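PDB 6WCD: DNA-(apurinic or apyrimidinic site) endonuclease 2 from Xenopus laevis, which acts as a weak AP endonuclease in DNA base excision repair and also degrades DNA in the 3'-5' direction as a metal-dependent exonuclease. Local coordinates for residues T137-Y142 against H162-R167; T166-I171 against G176-L181; A170-G175 against S236-D241. One frame throughout, in Å; residues are numbered along the deposited sequence.

Interaction 1. Residues T137-Y142 against H162-R167; sequences TVINVY and HLLQTR
Leu164 on helix 152-173 packs against Ile139 and Val141 on strand 133-142. The contact is buried and purely apolar. One methyl of Leu164, CD1, makes both close approaches. Leu164 CD1 sits 3.9 Å from Val141 CG1 and 4.0 Å from Ile139 CG2.

The two approaches differ in direction. Val141 and Leu164 reach toward each other and meet tip to tip. Ile139 and Leu164 instead slide past one another in opposite directions, so their branches lie alongside. The leucine branch stands off the helix because CG is anti to its backbone N (chi1 171°). This carries CD1 toward the strand. Even the nearest pair of backbone positions, CA of Val141 and CA of Leu164, is 8.7 Å apart.

Ile139 and Val141 are two residues apart and face the helix together. Asn140 between them turns to the other face of the strand, where its amide hydrogen-bonds to Gln33 and Thr70. Arg167, one turn after Leu164, also points toward the strand but makes no close contact with it. Its NH2 is held by the carbonyl O of Gly97.

The helix has an extra tie of its own. Thr166 OG1 donates to His162 O at 3.0 Å, from above the carbonyl plane. The helical Thr166 N reaches the same oxygen from the opposite face, so two donors grip it.

Strand 133-142 ends at Tyr142, an active-site residue by similarity. The side chain of Val141 lies about 7 Å from that of Asp183, the catalytic proton donor/acceptor and a predicted magnesium ligand. The packing is that of the first strand and the helix of a beta-alpha-beta crossover, here in the catalytic domain, which has the DNase I-like fold.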
ATOM      1  N   THR A 137      10.116  -5.427  -4.515  1.00 12.26           N
ATOM      2  CA  THR A 137       9.540  -4.103  -4.626  1.00 12.33           C
ATOM      3  C   THR A 137       8.192  -4.084  -3.940  1.00 10.85           C
ATOM      4  O   THR A 137       7.335  -4.923  -4.231  1.00 13.65           O
ATOM      5  CB  THR A 137       9.406  -3.693  -6.089  1.00 13.41           C
ATOM      6  OG1 THR A 137      10.685  -3.713  -6.713  1.00 16.14           O
ATOM      7  CG2 THR A 137       8.912  -2.254  -6.198  1.00 15.16           C
ATOM      8  N   VAL A 138       7.997  -3.140  -3.014  1.00 11.26           N
ATOM      9  CA  VAL A 138       6.779  -2.936  -2.259  1.00 10.80           C
ATOM     10  C   VAL A 138       6.050  -1.725  -2.820  1.00 11.48           C
ATOM     11  O   VAL A 138       6.599  -0.608  -2.840  1.00 12.59           O
ATOM     12  CB  VAL A 138       7.119  -2.747  -0.769  1.00 12.87           C
ATOM     13  CG1 VAL A 138       5.901  -2.422   0.008  1.00 15.47           C
ATOM     14  CG2 VAL A 138       7.813  -3.964  -0.219  1.00 13.74           C
ATOM     15  N   ILE A 139       4.828  -1.936  -3.312  1.00 11.17           N
ATOM     16  CA  ILE A 139       4.014  -0.900  -3.894  1.00 11.67           C
ATOM     17  C   ILE A 139       2.869  -0.643  -2.943  1.00 11.76           C
ATOM     18  O   ILE A 139       1.987  -1.486  -2.820  1.00 12.34           O
ATOM     19  CB  ILE A 139       3.481  -1.336  -5.251  1.00 12.02           C
ATOM     20  CG1 ILE A 139       4.627  -1.820  -6.141  1.00 12.00           C
ATOM     21  CG2 ILE A 139       2.722  -0.196  -5.919  1.00 13.72           C
ATOM     22  CD1 ILE A 139       4.194  -2.254  -7.566  1.00 15.93           C
ATOM     23  N   ASN A 140       2.883   0.513  -2.302  1.00 10.63           N
ATOM     24  CA  ASN A 140       1.948   0.898  -1.237  1.00  9.54           C
ATOM     25  C   ASN A 140       0.923   1.840  -1.871  1.00 10.45           C
ATOM     26  O   ASN A 140       1.291   2.938  -2.312  1.00 11.16           O
ATOM     27  CB  ASN A 140       2.742   1.577  -0.123  1.00 10.39           C
ATOM     28  CG  ASN A 140       1.895   2.197   0.949  1.00 11.35           C
ATOM     29  OD1 ASN A 140       0.685   2.010   0.952  1.00 13.39           O
ATOM     30  ND2 ASN A 140       2.519   2.943   1.850  1.00 12.13           N
ATOM     31  N   VAL A 141      -0.352   1.424  -1.949  1.00 10.73           N
ATOM     32  CA  VAL A 141      -1.378   2.169  -2.710  1.00 10.82           C
ATOM     33  C   VAL A 141      -2.603   2.490  -1.893  1.00 10.51           C
ATOM     34  O   VAL A 141      -3.051   1.705  -1.037  1.00 10.55           O
ATOM     35  CB  VAL A 141      -1.807   1.443  -3.995  1.00 13.60           C
ATOM     36  CG1 VAL A 141      -0.662   1.285  -4.928  1.00 18.17           C
ATOM     37  CG2 VAL A 141      -2.386   0.044  -3.712  1.00 14.56           C
ATOM     38  N   TYR A 142      -3.180   3.678  -2.142  1.00 11.17           N
ATOM     39  CA  TYR A 142      -4.473   4.113  -1.626  1.00 10.73           C
ATOM     40  C   TYR A 142      -5.342   4.385  -2.836  1.00 11.18           C
ATOM     41  O   TYR A 142      -5.269   5.463  -3.407  1.00 11.93           O
ATOM     42  CB  TYR A 142      -4.329   5.345  -0.721  1.00 11.57           C
ATOM     43  CG  TYR A 142      -5.614   5.931  -0.168  1.00 12.79           C
ATOM     44  CD1 TYR A 142      -6.618   5.126   0.327  1.00 13.33           C
ATOM     45  CD2 TYR A 142      -5.838   7.292  -0.163  1.00 13.24           C
ATOM     46  CE1 TYR A 142      -7.820   5.657   0.813  1.00 15.69           C
ATOM     47  CE2 TYR A 142      -7.008   7.830   0.320  1.00 15.65           C
ATOM     48  CZ  TYR A 142      -8.001   7.017   0.813  1.00 15.34           C
ATOM     49  OH  TYR A 142      -9.182   7.567   1.285  1.00 19.17           O
ATOM     50  N   HIS A 162      -5.692   0.310 -13.846  1.00 14.10           N
ATOM     51  CA  HIS A 162      -4.969  -0.134 -15.036  1.00 14.38           C
ATOM     52  C   HIS A 162      -3.518   0.317 -14.968  1.00 16.11           C
ATOM     53  O   HIS A 162      -2.607  -0.459 -15.296  1.00 16.95           O
ATOM     54  CB  HIS A 162      -5.668   0.433 -16.272  1.00 17.05           C
ATOM     55  CG  HIS A 162      -5.091  -0.026 -17.570  1.00 31.29           C
ATOM     56  ND1 HIS A 162      -4.913  -1.354 -17.882  1.00 42.13           N
ATOM     57  CD2 HIS A 162      -4.709   0.673 -18.666  1.00 51.36           C
ATOM     58  CE1 HIS A 162      -4.408  -1.454 -19.102  1.00 45.77           C
ATOM     59  NE2 HIS A 162      -4.274  -0.238 -19.598  1.00 41.13           N
ATOM     60  N   LEU A 163      -3.273   1.517 -14.483  1.00 13.94           N
ATOM     61  CA  LEU A 163      -1.882   1.957 -14.306  1.00 14.65           C
ATOM     62  C   LEU A 163      -1.135   1.114 -13.269  1.00 13.56           C
ATOM     63  O   LEU A 163       0.052   0.780 -13.455  1.00 15.05           O
ATOM     64  CB  LEU A 163      -1.858   3.442 -13.912  1.00 15.82           C
ATOM     65  CG  LEU A 163      -0.476   4.104 -13.722  1.00 16.57           C
ATOM     66  CD1 LEU A 163       0.231   4.054 -15.048  1.00 19.70           C
ATOM     67  CD2 LEU A 163      -0.689   5.551 -13.240  1.00 18.98           C
ATOM     68  N   LEU A 164      -1.767   0.811 -12.154  1.00 12.62           N
ATOM     69  CA  LEU A 164      -1.167  -0.036 -11.130  1.00 12.67           C
ATOM     70  C   LEU A 164      -0.792  -1.389 -11.692  1.00 14.16           C
ATOM     71  O   LEU A 164       0.329  -1.861 -11.469  1.00 14.91           O
ATOM     72  CB  LEU A 164      -2.157  -0.176  -9.980  1.00 13.45           C
ATOM     73  CG  LEU A 164      -1.793  -1.198  -8.900  1.00 13.63           C
ATOM     74  CD1 LEU A 164      -0.473  -0.842  -8.225  1.00 14.50           C
ATOM     75  CD2 LEU A 164      -2.934  -1.217  -7.878  1.00 15.25           C
ATOM     76  N   GLN A 165      -1.695  -2.024 -12.444  1.00 14.18           N
ATOM     77  CA  GLN A 165      -1.366  -3.307 -13.066  1.00 15.00           C
ATOM     78  C   GLN A 165      -0.191  -3.176 -14.006  1.00 14.75           C
ATOM     79  O   GLN A 165       0.739  -4.023 -14.001  1.00 16.34           O
ATOM     80  CB  GLN A 165      -2.594  -3.878 -13.770  1.00 17.22           C
ATOM     81  CG  GLN A 165      -2.323  -5.156 -14.471  1.00 16.46           C
ATOM     82  CD  GLN A 165      -3.563  -5.855 -14.902  1.00 21.18           C
ATOM     83  OE1 GLN A 165      -4.644  -5.279 -14.933  1.00 23.55           O
ATOM     84  NE2 GLN A 165      -3.407  -7.125 -15.301  1.00 24.41           N
ATOM     85  N   THR A 166      -0.216  -2.158 -14.850  1.00 15.66           N
ATOM     86  CA  THR A 166       0.863  -1.962 -15.815  1.00 15.21           C
ATOM     87  C   THR A 166       2.199  -1.863 -15.099  1.00 15.58           C
ATOM     88  O   THR A 166       3.189  -2.489 -15.494  1.00 17.37           O
ATOM     89  CB  THR A 166       0.590  -0.705 -16.634  1.00 17.93           C
ATOM     90  OG1 THR A 166      -0.597  -0.882 -17.420  1.00 20.93           O
ATOM     91  CG2 THR A 166       1.732  -0.449 -17.627  1.00 19.51           C
ATOM     92  N   ARG A 167       2.266  -1.045 -14.061  1.00 15.12           N
ATOM     93  CA  ARG A 167       3.543  -0.831 -13.396  1.00 14.70           C
ATOM     94  C   ARG A 167       4.000  -2.087 -12.657  1.00 14.04           C
ATOM     95  O   ARG A 167       5.173  -2.456 -12.710  1.00 15.60           O
ATOM     96  CB  ARG A 167       3.439   0.350 -12.433  1.00 15.09           C
ATOM     97  CG  ARG A 167       4.763   0.656 -11.725  1.00 14.05           C
ATOM     98  CD  ARG A 167       5.804   1.144 -12.724  1.00 14.83           C
ATOM     99  NE  ARG A 167       7.101   1.464 -12.130  1.00 15.72           N
ATOM    100  CZ  ARG A 167       7.352   2.574 -11.455  1.00 17.90           C
ATOM    101  NH1 ARG A 167       6.406   3.447 -11.229  1.00 17.02           N
ATOM    102  NH2 ARG A 167       8.582   2.813 -10.971  1.00 17.86           N
TER

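Interaction 2. Residues T166-I171 against G176-L181; sequences TRAEAI and GHVIIL
Ala168 and Ile171 of helix 152-173 lie over Val178 and Ile180 of strand 177-181. All four residues are buried, and the packing is apolar. The helix segment and the strand run nearly antiparallel, at 157°, with their axes 8.6 Å apart at closest approach.

Ala168 has the short side chain, and the strand reaches up to it. Ile180 CD1 comes within 3.6 Å of Ala168 CB. The isoleucine manages this because CG1 is anti to its carbonyl carbon (chi1 -58°) and CD1 continues in an extended path (chi2 164°). Ile180 CG1 follows at 4.2 Å from the same Ala168 CB.

Val178 divides its two methyls. Val178 CG2, beside the backbone N, lies 3.7 Å from Ile171 CG2 and also rests 4.0 Å from the carbonyl O of Ala168. Val178 CG1, anti to the backbone N, turns toward Ala168 CB at a looser 4.4 Å. The side chains of Ile171 and Val178 cross at about a right angle. The rotation of Ile171 leaves its CG2 on the strand side.

Phe239 of strand 239-241 also touches Ala168, Val178 and Ile180. Ala168 touches Ile139 and Ile171 touches Thr137, both on strand 133-142.

The arrangement is the return half of a beta-alpha-beta crossover. After the helix the chain turns back through a short connection, and strand 177-181 runs under the helix as the parallel neighbour of strand 133-142.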
ATOM      1  N   THR A 166      -0.216  -2.158 -14.850  1.00 15.66           N
ATOM      2  CA  THR A 166       0.863  -1.962 -15.815  1.00 15.21           C
ATOM      3  C   THR A 166       2.199  -1.863 -15.099  1.00 15.58           C
ATOM      4  O   THR A 166       3.189  -2.489 -15.494  1.00 17.37           O
ATOM      5  CB  THR A 166       0.590  -0.705 -16.634  1.00 17.93           C
ATOM      6  OG1 THR A 166      -0.597  -0.882 -17.420  1.00 20.93           O
ATOM      7  CG2 THR A 166       1.732  -0.449 -17.627  1.00 19.51           C
ATOM      8  N   ARG A 167       2.266  -1.045 -14.061  1.00 15.12           N
ATOM      9  CA  ARG A 167       3.543  -0.831 -13.396  1.00 14.70           C
ATOM     10  C   ARG A 167       4.000  -2.087 -12.657  1.00 14.04           C
ATOM     11  O   ARG A 167       5.173  -2.456 -12.710  1.00 15.60           O
ATOM     12  CB  ARG A 167       3.439   0.350 -12.433  1.00 15.09           C
ATOM     13  CG  ARG A 167       4.763   0.656 -11.725  1.00 14.05           C
ATOM     14  CD  ARG A 167       5.804   1.144 -12.724  1.00 14.83           C
ATOM     15  NE  ARG A 167       7.101   1.464 -12.130  1.00 15.72           N
ATOM     16  CZ  ARG A 167       7.352   2.574 -11.455  1.00 17.90           C
ATOM     17  NH1 ARG A 167       6.406   3.447 -11.229  1.00 17.02           N
ATOM     18  NH2 ARG A 167       8.582   2.813 -10.971  1.00 17.86           N
ATOM     19  N   ALA A 168       3.096  -2.715 -11.904  1.00 14.90           N
ATOM     20  CA  ALA A 168       3.472  -3.864 -11.084  1.00 14.44           C
ATOM     21  C   ALA A 168       3.948  -5.011 -11.947  1.00 16.53           C
ATOM     22  O   ALA A 168       4.948  -5.674 -11.614  1.00 16.82           O
ATOM     23  CB  ALA A 168       2.293  -4.282 -10.233  1.00 15.61           C
ATOM     24  N   GLU A 169       3.273  -5.259 -13.072  1.00 15.88           N
ATOM     25  CA  GLU A 169       3.697  -6.334 -13.972  1.00 16.98           C
ATOM     26  C   GLU A 169       5.010  -5.994 -14.661  1.00 19.59           C
ATOM     27  O   GLU A 169       5.835  -6.901 -14.909  1.00 19.52           O
ATOM     28  CB  GLU A 169       2.576  -6.651 -14.963  1.00 18.25           C
ATOM     29  CG  GLU A 169       1.396  -7.264 -14.225  1.00 20.17           C
ATOM     30  CD  GLU A 169       0.264  -7.703 -15.129  1.00 26.90           C
ATOM     31  OE1 GLU A 169       0.346  -7.549 -16.381  1.00 28.88           O
ATOM     32  OE2 GLU A 169      -0.718  -8.206 -14.570  1.00 25.59           O
ATOM     33  N   ALA A 170       5.272  -4.718 -14.931  1.00 16.87           N
ATOM     34  CA  ALA A 170       6.535  -4.380 -15.579  1.00 17.45           C
ATOM     35  C   ALA A 170       7.698  -4.561 -14.617  1.00 17.63           C
ATOM     36  O   ALA A 170       8.757  -5.082 -15.008  1.00 20.82           O
ATOM     37  CB  ALA A 170       6.520  -2.942 -16.088  1.00 20.86           C
ATOM     38  N   ILE A 171       7.508  -4.191 -13.360  1.00 17.07           N
ATOM     39  CA  ILE A 171       8.579  -4.424 -12.379  1.00 17.52           C
ATOM     40  C   ILE A 171       8.808  -5.918 -12.253  1.00 16.98           C
ATOM     41  O   ILE A 171       9.952  -6.391 -12.246  1.00 19.18           O
ATOM     42  CB  ILE A 171       8.224  -3.779 -11.028  1.00 15.50           C
ATOM     43  CG1 ILE A 171       8.167  -2.262 -11.194  1.00 15.25           C
ATOM     44  CG2 ILE A 171       9.213  -4.200  -9.948  1.00 17.30           C
ATOM     45  CD1 ILE A 171       7.457  -1.535 -10.019  1.00 19.05           C
ATOM     46  N   GLY A 176      12.906 -10.703  -9.942  1.00 37.86           N
ATOM     47  CA  GLY A 176      12.625 -10.425  -8.539  1.00 33.10           C
ATOM     48  C   GLY A 176      11.138 -10.533  -8.218  1.00 30.10           C
ATOM     49  O   GLY A 176      10.365 -11.199  -8.906  1.00 31.70           O
ATOM     50  N   HIS A 177      10.750  -9.874  -7.139  1.00 18.01           N
ATOM     51  CA  HIS A 177       9.446 -10.066  -6.527  1.00 15.62           C
ATOM     52  C   HIS A 177       8.768  -8.727  -6.289  1.00 15.91           C
ATOM     53  O   HIS A 177       9.421  -7.681  -6.170  1.00 15.09           O
ATOM     54  CB  HIS A 177       9.578 -10.789  -5.207  1.00 14.41           C
ATOM     55  CG  HIS A 177      10.235 -12.122  -5.334  1.00 16.89           C
ATOM     56  ND1 HIS A 177       9.607 -13.202  -5.904  1.00 18.35           N
ATOM     57  CD2 HIS A 177      11.483 -12.531  -5.001  1.00 21.28           C
ATOM     58  CE1 HIS A 177      10.434 -14.234  -5.912  1.00 25.03           C
ATOM     59  NE2 HIS A 177      11.586 -13.854  -5.367  1.00 23.11           N
ATOM     60  N   VAL A 178       7.443  -8.784  -6.214  1.00 12.81           N
ATOM     61  CA  VAL A 178       6.600  -7.602  -6.035  1.00 12.13           C
ATOM     62  C   VAL A 178       5.496  -7.885  -5.026  1.00 11.94           C
ATOM     63  O   VAL A 178       4.783  -8.887  -5.129  1.00 13.35           O
ATOM     64  CB  VAL A 178       5.978  -7.092  -7.357  1.00 14.74           C
ATOM     65  CG1 VAL A 178       5.031  -5.895  -7.121  1.00 16.14           C
ATOM     66  CG2 VAL A 178       7.057  -6.736  -8.352  1.00 17.65           C
ATOM     67  N   ILE A 179       5.341  -6.979  -4.058  1.00 12.56           N
ATOM     68  CA  ILE A 179       4.176  -6.950  -3.182  1.00 14.08           C
ATOM     69  C   ILE A 179       3.404  -5.682  -3.477  1.00 15.36           C
ATOM     70  O   ILE A 179       4.000  -4.609  -3.592  1.00 14.76           O
ATOM     71  CB  ILE A 179       4.577  -6.997  -1.703  1.00 13.86           C
ATOM     72  CG1 ILE A 179       5.000  -8.368  -1.308  1.00 14.82           C
ATOM     73  CG2 ILE A 179       3.416  -6.506  -0.823  1.00 16.49           C
ATOM     74  CD1 ILE A 179       5.644  -8.431   0.112  1.00 19.22           C
ATOM     75  N   ILE A 180       2.102  -5.805  -3.647  1.00 12.74           N
ATOM     76  CA  ILE A 180       1.179  -4.670  -3.740  1.00 12.93           C
ATOM     77  C   ILE A 180       0.353  -4.732  -2.478  1.00 13.54           C
ATOM     78  O   ILE A 180      -0.324  -5.743  -2.233  1.00 16.13           O
ATOM     79  CB  ILE A 180       0.281  -4.712  -4.961  1.00 14.41           C
ATOM     80  CG1 ILE A 180       1.078  -4.747  -6.251  1.00 17.88           C
ATOM     81  CG2 ILE A 180      -0.639  -3.449  -4.933  1.00 15.94           C
ATOM     82  CD1 ILE A 180       0.273  -5.161  -7.429  1.00 28.08           C
ATOM     83  N   LEU A 181       0.379  -3.689  -1.663  1.00 12.16           N
ATOM     84  CA  LEU A 181      -0.447  -3.686  -0.481  1.00 12.94           C
ATOM     85  C   LEU A 181      -1.138  -2.378  -0.282  1.00 12.52           C
ATOM     86  O   LEU A 181      -0.697  -1.332  -0.785  1.00 13.48           O
ATOM     87  CB  LEU A 181       0.364  -4.071   0.719  1.00 14.98           C
ATOM     88  CG  LEU A 181       1.408  -3.106   1.235  1.00 14.35           C
ATOM     89  CD1 LEU A 181       2.220  -3.833   2.296  1.00 17.02           C
ATOM     90  CD2 LEU A 181       2.367  -2.634   0.264  1.00 20.04           C
TER

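Interaction 3. Residues A170-G175 against S236-D241; sequences AILQNG and SGLFYD
In this DNase I-like domain, the C-terminal end of helix 152-173 rests against the start of the short strand 239-241. The contact joins parts distant in sequence. Strand 239-241 pairs antiparallel with strand 269-278, which in turn pairs with strand 177-181. The helix so meets a third strand of the same sheet, beyond its own beta-alpha-beta unit.

Leu172 carries the helix side. Its CG is anti to the backbone N (chi1 -177°), which extends the side chain away from the helix toward the second segment. Methyl CD2 does the close touching. It meets both partners, one before the strand and one within it.

The first partner is Leu238, in the loop leading into the strand. Leu172 CD2 lies 4.1 Å from Leu238 CB. The two side chains cross obliquely, and the contact is made near the base of Leu238. Leu238 is exposed, so this edge of the contact borders solvent.

Phe239 is the buried partner. The bond from its CA to CB does not aim at the helix, yet the far end of the ring approaches it. The side chains of Leu172 and Phe239 come from opposite directions. Phe214 stacks on the Phe239 ring, and Val178 and Ile180 touch it from strand 177-181.

Gly175 is the first residue with non-helical backbone angles, phi 112°, and its backbone N donates to the carbonyl O of Leu172 at 3.0 Å. Farther along, Asp241 is the N-cap residue of helix 242-246, and its carboxylate forms a salt bridge with Arg271.

On the Phe239 ring, Leu172 CD2 approaches obliquely, 4.1 Å from CZ and 4.2 Å from CE1.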
ATOM      1  N   ALA A 170       5.272  -4.718 -14.931  1.00 16.87           N
ATOM      2  CA  ALA A 170       6.535  -4.380 -15.579  1.00 17.45           C
ATOM      3  C   ALA A 170       7.698  -4.561 -14.617  1.00 17.63           C
ATOM      4  O   ALA A 170       8.757  -5.082 -15.008  1.00 20.82           O
ATOM      5  CB  ALA A 170       6.520  -2.942 -16.088  1.00 20.86           C
ATOM      6  N   ILE A 171       7.508  -4.191 -13.360  1.00 17.07           N
ATOM      7  CA  ILE A 171       8.579  -4.424 -12.379  1.00 17.52           C
ATOM      8  C   ILE A 171       8.808  -5.918 -12.253  1.00 16.98           C
ATOM      9  O   ILE A 171       9.952  -6.391 -12.246  1.00 19.18           O
ATOM     10  CB  ILE A 171       8.224  -3.779 -11.028  1.00 15.50           C
ATOM     11  CG1 ILE A 171       8.167  -2.262 -11.194  1.00 15.25           C
ATOM     12  CG2 ILE A 171       9.213  -4.200  -9.948  1.00 17.30           C
ATOM     13  CD1 ILE A 171       7.457  -1.535 -10.019  1.00 19.05           C
ATOM     14  N   LEU A 172       7.729  -6.698 -12.194  1.00 16.22           N
ATOM     15  CA  LEU A 172       7.852  -8.145 -12.017  1.00 18.34           C
ATOM     16  C   LEU A 172       8.552  -8.779 -13.202  1.00 20.87           C
ATOM     17  O   LEU A 172       9.399  -9.669 -13.038  1.00 23.25           O
ATOM     18  CB  LEU A 172       6.482  -8.763 -11.803  1.00 20.24           C
ATOM     19  CG  LEU A 172       6.409 -10.255 -11.533  1.00 21.88           C
ATOM     20  CD1 LEU A 172       7.066 -10.478 -10.169  1.00 22.01           C
ATOM     21  CD2 LEU A 172       4.955 -10.744 -11.577  1.00 20.54           C
ATOM     22  N   GLN A 173       8.263  -8.283 -14.417  1.00 21.59           N
ATOM     23  CA  GLN A 173       8.908  -8.813 -15.608  1.00 23.42           C
ATOM     24  C   GLN A 173      10.416  -8.578 -15.597  1.00 23.28           C
ATOM     25  O   GLN A 173      11.170  -9.358 -16.222  1.00 28.03           O
ATOM     26  CB  GLN A 173       8.250  -8.181 -16.843  1.00 27.78           C
ATOM     27  CG  GLN A 173       8.842  -8.629 -18.191  1.00 45.71           C
ATOM     28  CD  GLN A 173       8.690 -10.121 -18.417  1.00 72.00           C
ATOM     29  OE1 GLN A 173       7.846 -10.773 -17.802  1.00 81.07           O
ATOM     30  NE2 GLN A 173       9.518 -10.671 -19.294  1.00 79.58           N
ATOM     31  N   ASN A 174      10.892  -7.569 -14.882  1.00 22.29           N
ATOM     32  CA  ASN A 174      12.321  -7.272 -14.800  1.00 24.51           C
ATOM     33  C   ASN A 174      13.062  -8.248 -13.892  1.00 26.49           C
ATOM     34  O   ASN A 174      14.300  -8.232 -13.891  1.00 33.23           O
ATOM     35  CB  ASN A 174      12.519  -5.827 -14.329  1.00 27.01           C
ATOM     36  CG  ASN A 174      13.915  -5.310 -14.586  1.00 33.25           C
ATOM     37  OD1 ASN A 174      14.620  -4.906 -13.663  1.00 35.38           O
ATOM     38  ND2 ASN A 174      14.323  -5.318 -15.854  1.00 31.24           N
ATOM     39  N   GLY A 175      12.356  -9.111 -13.164  1.00 29.00           N
ATOM     40  CA  GLY A 175      12.946 -10.082 -12.257  1.00 29.75           C
ATOM     41  C   GLY A 175      12.631  -9.751 -10.799  1.00 31.11           C
ATOM     42  O   GLY A 175      12.123  -8.689 -10.459  1.00 35.27           O
ATOM     43  N   SER A 236      -5.489 -16.752 -13.769  1.00 74.82           N
ATOM     44  CA  SER A 236      -4.639 -16.376 -14.886  1.00 70.57           C
ATOM     45  C   SER A 236      -3.647 -15.294 -14.451  1.00 50.53           C
ATOM     46  O   SER A 236      -2.596 -15.130 -15.003  1.00 44.11           O
ATOM     47  CB  SER A 236      -5.500 -15.858 -16.030  1.00 69.13           C
ATOM     48  OG  SER A 236      -4.758 -15.075 -16.941  1.00 67.76           O
ATOM     49  N   GLY A 237      -4.014 -14.456 -13.455  1.00 39.38           N
ATOM     50  CA  GLY A 237      -3.236 -13.377 -12.896  1.00 27.30           C
ATOM     51  C   GLY A 237      -1.925 -13.854 -12.291  1.00 26.17           C
ATOM     52  O   GLY A 237      -1.741 -15.009 -11.912  1.00 26.41           O
ATOM     53  N   LEU A 238      -1.027 -12.899 -12.151  1.00 21.95           N
ATOM     54  CA  LEU A 238       0.333 -13.133 -11.713  1.00 20.30           C
ATOM     55  C   LEU A 238       0.506 -12.920 -10.216  1.00 22.35           C
ATOM     56  O   LEU A 238       1.590 -13.221  -9.683  1.00 21.42           O
ATOM     57  CB  LEU A 238       1.276 -12.200 -12.452  1.00 20.60           C
ATOM     58  CG  LEU A 238       1.239 -12.391 -13.979  1.00 26.01           C
ATOM     59  CD1 LEU A 238       2.042 -11.281 -14.626  1.00 25.16           C
ATOM     60  CD2 LEU A 238       1.783 -13.749 -14.346  1.00 33.46           C
ATOM     61  N   PHE A 239      -0.509 -12.421  -9.537  1.00 18.32           N
ATOM     62  CA  PHE A 239      -0.469 -12.070  -8.114  1.00 17.17           C
ATOM     63  C   PHE A 239      -1.456 -12.903  -7.328  1.00 19.03           C
ATOM     64  O   PHE A 239      -2.530 -13.244  -7.815  1.00 20.61           O
ATOM     65  CB  PHE A 239      -0.752 -10.572  -7.954  1.00 16.59           C
ATOM     66  CG  PHE A 239       0.381  -9.707  -8.411  1.00 16.39           C
ATOM     67  CD1 PHE A 239       0.521  -9.328  -9.749  1.00 21.89           C
ATOM     68  CD2 PHE A 239       1.362  -9.357  -7.543  1.00 17.12           C
ATOM     69  CE1 PHE A 239       1.671  -8.570 -10.151  1.00 20.28           C
ATOM     70  CE2 PHE A 239       2.459  -8.601  -7.931  1.00 18.50           C
ATOM     71  CZ  PHE A 239       2.627  -8.250  -9.251  1.00 19.45           C
ATOM     72  N   TYR A 240      -1.099 -13.259  -6.092  1.00 17.78           N
ATOM     73  CA  TYR A 240      -2.006 -13.925  -5.187  1.00 18.29           C
ATOM     74  C   TYR A 240      -2.402 -12.966  -4.051  1.00 16.71           C
ATOM     75  O   TYR A 240      -1.567 -12.227  -3.523  1.00 16.48           O
ATOM     76  CB  TYR A 240      -1.368 -15.149  -4.529  1.00 17.96           C
ATOM     77  CG  TYR A 240      -1.187 -16.379  -5.356  1.00 19.99           C
ATOM     78  CD1 TYR A 240      -1.892 -16.572  -6.530  1.00 23.56           C
ATOM     79  CD2 TYR A 240      -0.341 -17.394  -4.911  1.00 22.59           C
ATOM     80  CE1 TYR A 240      -1.736 -17.714  -7.266  1.00 26.87           C
ATOM     81  CE2 TYR A 240      -0.187 -18.553  -5.635  1.00 26.95           C
ATOM     82  CZ  TYR A 240      -0.885 -18.712  -6.814  1.00 27.62           C
ATOM     83  OH  TYR A 240      -0.733 -19.860  -7.553  1.00 30.28           O
ATOM     84  N   ASP A 241      -3.657 -13.078  -3.646  1.00 16.92           N
ATOM     85  CA  ASP A 241      -4.198 -12.500  -2.409  1.00 16.64           C
ATOM     86  C   ASP A 241      -3.687 -13.325  -1.232  1.00 17.96           C
ATOM     87  O   ASP A 241      -4.156 -14.446  -0.994  1.00 17.42           O
ATOM     88  CB  ASP A 241      -5.714 -12.539  -2.519  1.00 16.07           C
ATOM     89  CG  ASP A 241      -6.450 -11.933  -1.336  1.00 20.53           C
ATOM     90  OD1 ASP A 241      -5.864 -11.662  -0.272  1.00 19.08           O
ATOM     91  OD2 ASP A 241      -7.686 -11.767  -1.470  1.00 19.03           O
TER

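All three interactions use helix 152-173. Interactions 1 and 2 hold it to the neighbouring parallel strands 133-142 and 177-181, with centres 7 Å apart. Those strands are joined directly, with Ile139 N 2.8 Å from Ile179 O. Ile171 CG2 lies 3.6 Å from Thr137 OG1, bridging the packing. Interaction 3 is centred 6 Å from interaction 2, with Phe239 CZ 4.1 Å from Ala168 CB. Along the helix the contacts move away from the catalytic centre. Segment 137-142 ends at Tyr142, probably an active-site residue as in relatives. The side chain of Val141 is about 7 Å from that of Asp183, and that of Ile180 about 10 Å. Interaction 3 lies away from the known sites.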